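Local atomic coordinates of fiber (Human adenovirus 26, PDB entry 6FJN), a protein that forms the receptor-attachment fiber of the virion, here represented by its trimeric C-terminal knob domain, which probably engages host-cell receptors during entry. Residues V99-P111 against F144-I156. Residues are numbered along the deposited sequence; the frame is centred on the assembly and turned at random.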
loop_
_atom_site.group_PDB
_atom_site.type_symbol
_atom_site.label_atom_id
_atom_site.label_comp_id
_atom_site.label_asym_id
_atom_site.label_seq_id
_atom_site.Cartn_x
_atom_site.Cartn_y
_atom_site.Cartn_z
ATOM N N VAL A 99 -14.256 -18.234 -1.765
ATOM C CA VAL A 99 -13.300 -18.624 -0.756
ATOM C C VAL A 99 -11.871 -18.060 -1.072
ATOM O O VAL A 99 -11.196 -17.641 -0.187
ATOM C CB VAL A 99 -13.332 -20.132 -0.467
ATOM C CG1 VAL A 99 -12.246 -20.497 0.535
ATOM C CG2 VAL A 99 -14.678 -20.491 0.139
ATOM N N PRO A 100 -11.453 -18.068 -2.368
ATOM C CA PRO A 100 -10.118 -17.528 -2.671
ATOM C C PRO A 100 -9.922 -16.048 -2.386
ATOM O O PRO A 100 -8.767 -15.581 -2.492
ATOM C CB PRO A 100 -9.925 -17.842 -4.145
ATOM C CG PRO A 100 -10.808 -19.068 -4.343
ATOM C CD PRO A 100 -12.046 -18.715 -3.549
ATOM N N PHE A 101 -10.985 -15.323 -2.076
ATOM C CA PHE A 101 -10.904 -13.905 -1.660
ATOM C C PHE A 101 -10.965 -13.753 -0.169
ATOM O O PHE A 101 -10.840 -12.641 0.323
ATOM C CB PHE A 101 -12.036 -13.099 -2.278
ATOM C CG PHE A 101 -11.939 -12.965 -3.767
ATOM C CD1 PHE A 101 -12.312 -13.983 -4.609
ATOM C CD2 PHE A 101 -11.428 -11.804 -4.341
ATOM C CE1 PHE A 101 -12.198 -13.864 -5.987
ATOM C CE2 PHE A 101 -11.325 -11.695 -5.703
ATOM C CZ PHE A 101 -11.707 -12.697 -6.506
ATOM N N MET A 102 -11.188 -14.843 0.572
ATOM C CA MET A 102 -11.402 -14.707 2.004
ATOM C C MET A 102 -10.060 -14.596 2.732
ATOM O O MET A 102 -9.044 -15.139 2.289
ATOM C CB MET A 102 -12.181 -15.896 2.547
ATOM C CG MET A 102 -13.603 -15.921 2.064
ATOM S SD MET A 102 -14.572 -14.479 2.602
ATOM C CE MET A 102 -14.653 -13.476 1.108
ATOM N N PRO A 103 -10.015 -13.902 3.867
ATOM C CA PRO A 103 -8.747 -13.802 4.610
ATOM C C PRO A 103 -8.348 -15.132 5.230
ATOM O O PRO A 103 -9.180 -15.852 5.775
ATOM C CB PRO A 103 -9.030 -12.724 5.678
ATOM C CG PRO A 103 -10.313 -12.070 5.261
ATOM C CD PRO A 103 -11.063 -13.115 4.505
ATOM N N ASN A 104 -7.075 -15.447 5.075
ATOM C CA ASN A 104 -6.510 -16.716 5.526
ATOM C C ASN A 104 -6.714 -16.900 7.030
ATOM O O ASN A 104 -6.342 -16.072 7.807
ATOM C CB ASN A 104 -5.020 -16.678 5.185
ATOM C CG ASN A 104 -4.323 -17.987 5.461
ATOM O OD1 ASN A 104 -4.005 -18.350 6.616
ATOM N ND2 ASN A 104 -4.135 -18.747 4.403
ATOM N N LEU A 105 -7.299 -18.051 7.394
ATOM C CA LEU A 105 -7.644 -18.303 8.823
ATOM C C LEU A 105 -6.441 -18.674 9.686
ATOM O O LEU A 105 -6.477 -18.537 10.898
ATOM C CB LEU A 105 -8.737 -19.374 8.915
ATOM C CG LEU A 105 -10.148 -18.810 8.667
ATOM C CD1 LEU A 105 -11.091 -19.943 8.312
ATOM C CD2 LEU A 105 -10.669 -17.999 9.834
ATOM N N THR A 106 -5.357 -19.125 9.075
ATOM C CA THR A 106 -4.116 -19.358 9.841
ATOM C C THR A 106 -3.403 -18.058 10.143
ATOM O O THR A 106 -2.984 -17.764 11.278
ATOM C CB THR A 106 -3.169 -20.302 9.119
ATOM O OG1 THR A 106 -3.881 -21.508 8.860
ATOM C CG2 THR A 106 -1.930 -20.608 9.950
ATOM N N ALA A 107 -3.290 -17.177 9.139
ATOM C CA ALA A 107 -2.705 -15.843 9.351
ATOM C C ALA A 107 -3.570 -15.043 10.302
ATOM O O ALA A 107 -3.088 -14.257 11.159
ATOM C CB ALA A 107 -2.617 -15.106 8.033
ATOM N N TYR A 108 -4.895 -15.171 10.102
ATOM C CA TYR A 108 -5.864 -14.302 10.795
ATOM C C TYR A 108 -6.911 -15.164 11.466
ATOM O O TYR A 108 -8.034 -15.335 10.961
ATOM C CB TYR A 108 -6.495 -13.274 9.846
ATOM C CG TYR A 108 -5.547 -12.685 8.844
ATOM C CD1 TYR A 108 -4.465 -11.939 9.216
ATOM C CD2 TYR A 108 -5.746 -12.867 7.474
ATOM C CE1 TYR A 108 -3.612 -11.369 8.285
ATOM C CE2 TYR A 108 -4.903 -12.305 6.530
ATOM C CZ TYR A 108 -3.841 -11.556 6.929
ATOM O OH TYR A 108 -3.000 -11.026 5.971
ATOM N N PRO A 109 -6.570 -15.772 12.602
ATOM C CA PRO A 109 -7.511 -16.677 13.235
ATOM C C PRO A 109 -8.629 -15.908 13.915
ATOM O O PRO A 109 -8.470 -14.800 14.377
ATOM C CB PRO A 109 -6.641 -17.444 14.235
ATOM C CG PRO A 109 -5.518 -16.503 14.524
ATOM C CD PRO A 109 -5.274 -15.718 13.304
ATOM N N LYS A 110 -9.768 -16.572 14.012
ATOM C CA LYS A 110 -10.862 -16.047 14.784
ATOM C C LYS A 110 -10.439 -15.904 16.235
ATOM O O LYS A 110 -9.605 -16.674 16.744
ATOM C CB LYS A 110 -12.060 -17.001 14.781
ATOM C CG LYS A 110 -12.574 -17.344 13.396
ATOM C CD LYS A 110 -13.604 -16.398 12.877
ATOM C CE LYS A 110 -14.958 -17.110 12.860
ATOM N NZ LYS A 110 -15.989 -16.080 12.895
ATOM N N PRO A 111 -11.054 -14.962 16.939
ATOM C CA PRO A 111 -10.749 -14.878 18.369
ATOM C C PRO A 111 -11.103 -16.147 19.123
ATOM O O PRO A 111 -12.067 -16.854 18.763
ATOM C CB PRO A 111 -11.649 -13.765 18.856
ATOM C CG PRO A 111 -12.025 -13.002 17.650
ATOM C CD PRO A 111 -12.103 -14.007 16.555
ATOM N N PHE A 144 -9.185 -8.516 10.007
ATOM C CA PHE A 144 -9.497 -9.747 9.300
ATOM C C PHE A 144 -9.889 -10.848 10.260
ATOM O O PHE A 144 -9.130 -11.197 11.179
ATOM C CB PHE A 144 -8.268 -10.194 8.492
ATOM C CG PHE A 144 -7.849 -9.142 7.489
ATOM C CD1 PHE A 144 -8.601 -8.901 6.351
ATOM C CD2 PHE A 144 -6.743 -8.357 7.691
ATOM C CE1 PHE A 144 -8.288 -7.904 5.468
ATOM C CE2 PHE A 144 -6.406 -7.340 6.786
ATOM C CZ PHE A 144 -7.207 -7.129 5.693
ATOM N N ASN A 145 -11.079 -11.422 10.012
ATOM C CA ASN A 145 -11.583 -12.598 10.732
ATOM C C ASN A 145 -11.752 -12.404 12.226
ATOM O O ASN A 145 -11.744 -13.354 12.979
ATOM C CB ASN A 145 -10.764 -13.858 10.430
ATOM C CG ASN A 145 -10.760 -14.236 8.979
ATOM O OD1 ASN A 145 -9.769 -14.926 8.529
ATOM N ND2 ASN A 145 -11.739 -13.882 8.225
ATOM N N GLN A 146 -11.947 -11.153 12.652
ATOM C CA GLN A 146 -12.098 -10.876 14.079
ATOM C C GLN A 146 -13.541 -10.834 14.540
ATOM O O GLN A 146 -13.789 -10.755 15.739
ATOM C CB GLN A 146 -11.341 -9.606 14.483
ATOM C CG GLN A 146 -9.844 -9.702 14.163
ATOM C CD GLN A 146 -9.241 -10.959 14.740
ATOM O OE1 GLN A 146 -9.215 -11.136 15.975
ATOM N NE2 GLN A 146 -8.890 -11.895 13.908
ATOM N N GLU A 147 -14.517 -10.940 13.639
ATOM C CA GLU A 147 -15.906 -11.003 14.009
ATOM C C GLU A 147 -16.339 -12.439 14.251
ATOM O O GLU A 147 -15.901 -13.355 13.597
ATOM C CB GLU A 147 -16.788 -10.413 12.920
ATOM C CG GLU A 147 -16.453 -8.936 12.638
ATOM C CD GLU A 147 -16.613 -8.067 13.862
ATOM O OE1 GLU A 147 -17.728 -8.046 14.439
ATOM O OE2 GLU A 147 -15.689 -7.322 14.219
ATOM N N THR A 148 -17.258 -12.590 15.201
ATOM C CA THR A 148 -17.982 -13.844 15.382
ATOM C C THR A 148 -19.532 -13.671 15.157
ATOM O O THR A 148 -20.235 -14.692 15.160
ATOM C CB THR A 148 -17.719 -14.402 16.781
ATOM O OG1 THR A 148 -18.014 -13.373 17.711
ATOM C CG2 THR A 148 -16.260 -14.792 16.912
ATOM N N GLU A 149 -19.997 -12.426 14.918
ATOM C CA GLU A 149 -21.436 -12.053 14.718
ATOM C C GLU A 149 -22.058 -13.108 13.795
ATOM O O GLU A 149 -21.501 -13.422 12.710
ATOM C CB GLU A 149 -21.579 -10.609 14.121
ATOM C CG GLU A 149 -23.019 -10.080 13.985
ATOM C CD GLU A 149 -23.213 -8.638 13.508
ATOM O OE1 GLU A 149 -22.262 -7.898 13.203
ATOM O OE2 GLU A 149 -24.402 -8.224 13.405
ATOM N N ASN A 150 -23.211 -13.638 14.194
ATOM C CA ASN A 150 -24.074 -14.404 13.310
ATOM C C ASN A 150 -23.478 -15.650 12.638
ATOM O O ASN A 150 -23.854 -16.050 11.545
ATOM C CB ASN A 150 -24.746 -13.434 12.318
ATOM C CG ASN A 150 -25.803 -12.508 13.006
ATOM O OD1 ASN A 150 -26.176 -12.705 14.159
ATOM N ND2 ASN A 150 -26.262 -11.525 12.291
ATOM N N GLY A 151 -22.554 -16.294 13.316
ATOM C CA GLY A 151 -21.970 -17.543 12.797
ATOM C C GLY A 151 -21.040 -17.356 11.605
ATOM O O GLY A 151 -20.785 -18.325 10.901
ATOM N N CYS A 152 -20.571 -16.139 11.342
ATOM C CA CYS A 152 -19.698 -15.913 10.171
ATOM C C CYS A 152 -18.463 -16.803 10.168
ATOM O O CYS A 152 -17.929 -17.166 11.221
ATOM C CB CYS A 152 -19.337 -14.450 10.076
ATOM S SG CYS A 152 -18.289 -13.780 11.382
ATOM N N ALA A 153 -18.046 -17.254 8.991
ATOM C CA ALA A 153 -16.818 -17.982 8.832
ATOM C C ALA A 153 -15.607 -17.078 8.662
ATOM O O ALA A 153 -14.499 -17.447 9.057
ATOM C CB ALA A 153 -16.946 -18.879 7.621
ATOM N N TYR A 154 -15.831 -15.922 8.037
ATOM C CA TYR A 154 -14.755 -14.957 7.725
ATOM C C TYR A 154 -15.327 -13.571 7.934
ATOM O O TYR A 154 -16.552 -13.365 7.904
ATOM C CB TYR A 154 -14.267 -15.053 6.276
ATOM C CG TYR A 154 -13.856 -16.419 5.829
ATOM C CD1 TYR A 154 -12.548 -16.861 6.025
ATOM C CD2 TYR A 154 -14.754 -17.264 5.167
ATOM C CE1 TYR A 154 -12.151 -18.102 5.588
ATOM C CE2 TYR A 154 -14.365 -18.517 4.746
ATOM C CZ TYR A 154 -13.066 -18.944 4.965
ATOM O OH TYR A 154 -12.623 -20.165 4.564
ATOM N N SER A 155 -14.437 -12.587 8.102
ATOM C CA SER A 155 -14.922 -11.212 8.164
ATOM C C SER A 155 -13.821 -10.269 7.701
ATOM O O SER A 155 -12.609 -10.535 7.856
ATOM C CB SER A 155 -15.372 -10.817 9.559
ATOM O OG SER A 155 -14.350 -10.923 10.537
ATOM N N ILE A 156 -14.266 -9.125 7.172
ATOM C CA ILE A 156 -13.387 -7.962 6.944
ATOM C C ILE A 156 -14.133 -6.785 7.476
ATOM O O ILE A 156 -15.289 -6.544 7.080
ATOM C CB ILE A 156 -13.049 -7.738 5.444
ATOM C CG1 ILE A 156 -12.451 -8.998 4.798
ATOM C CG2 ILE A 156 -12.143 -6.528 5.293
ATOM C CD1 ILE A 156 -12.279 -8.920 3.295
#
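Met102 CB sits over the centre of one face of the Tyr154 ring, almost on its normal and 3.6 Å from the centroid in a CH-pi contact. CG follows over the same face near CD2, and the bend at chi2 (-62°) puts SD toward the CB side of the ring, 4.4 Å from the centroid and oblique to it, a Met-aromatic contact. Leu105 CD1 reaches Tyr154 CE1 at 3.5 Å, meeting the ring obliquely. The Tyr108 ring is covered on both faces, by Phe144 and, on the opposite side, by Ala107 CB; the Tyr108 and Phe144 planes make 33°, and the two side chains run alongside each other in the same direction. Pro103 wedges its CG among Phe144, Ile156 and the Ser155 carbonyl, 3.8 Å from Phe144 CD1.

Gln146, bent at chi2, uses its amide NE2 twice: a nearly straight bond of 2.8 Å to Phe144 O lying in the amide plane, and one of 3.0 Å to Pro109 O. Lys110 starts away from the other segment, but bends at chi2 and chi3 carry it past Asn145 O to the 147-152 loop, where NZ binds Glu147 O and Cys152 O, each at 2.8 Å. The bond to Glu147 O lies in the carbonyl plane, whereas NZ stands above the plane of the Cys152 carbonyl.

The contact joins the long loop between strands 89-90 and 123-129 to the hairpin connecting strands 137-144 and 154-161, with a classic beta bulge at Ala153 and Tyr154 opposite Phe65. Tyr154 also touches Gln183, which binds L-glutamate covalently in a structure of this protein, placing the contact beside that site. Tyr180 of strand 176-181 packs against Pro103, Tyr108, Phe144 and Ile156, linking the loop to both sheets of the knob, while Thr106 hydrogen-bonds Asp88 of a neighbouring subunit.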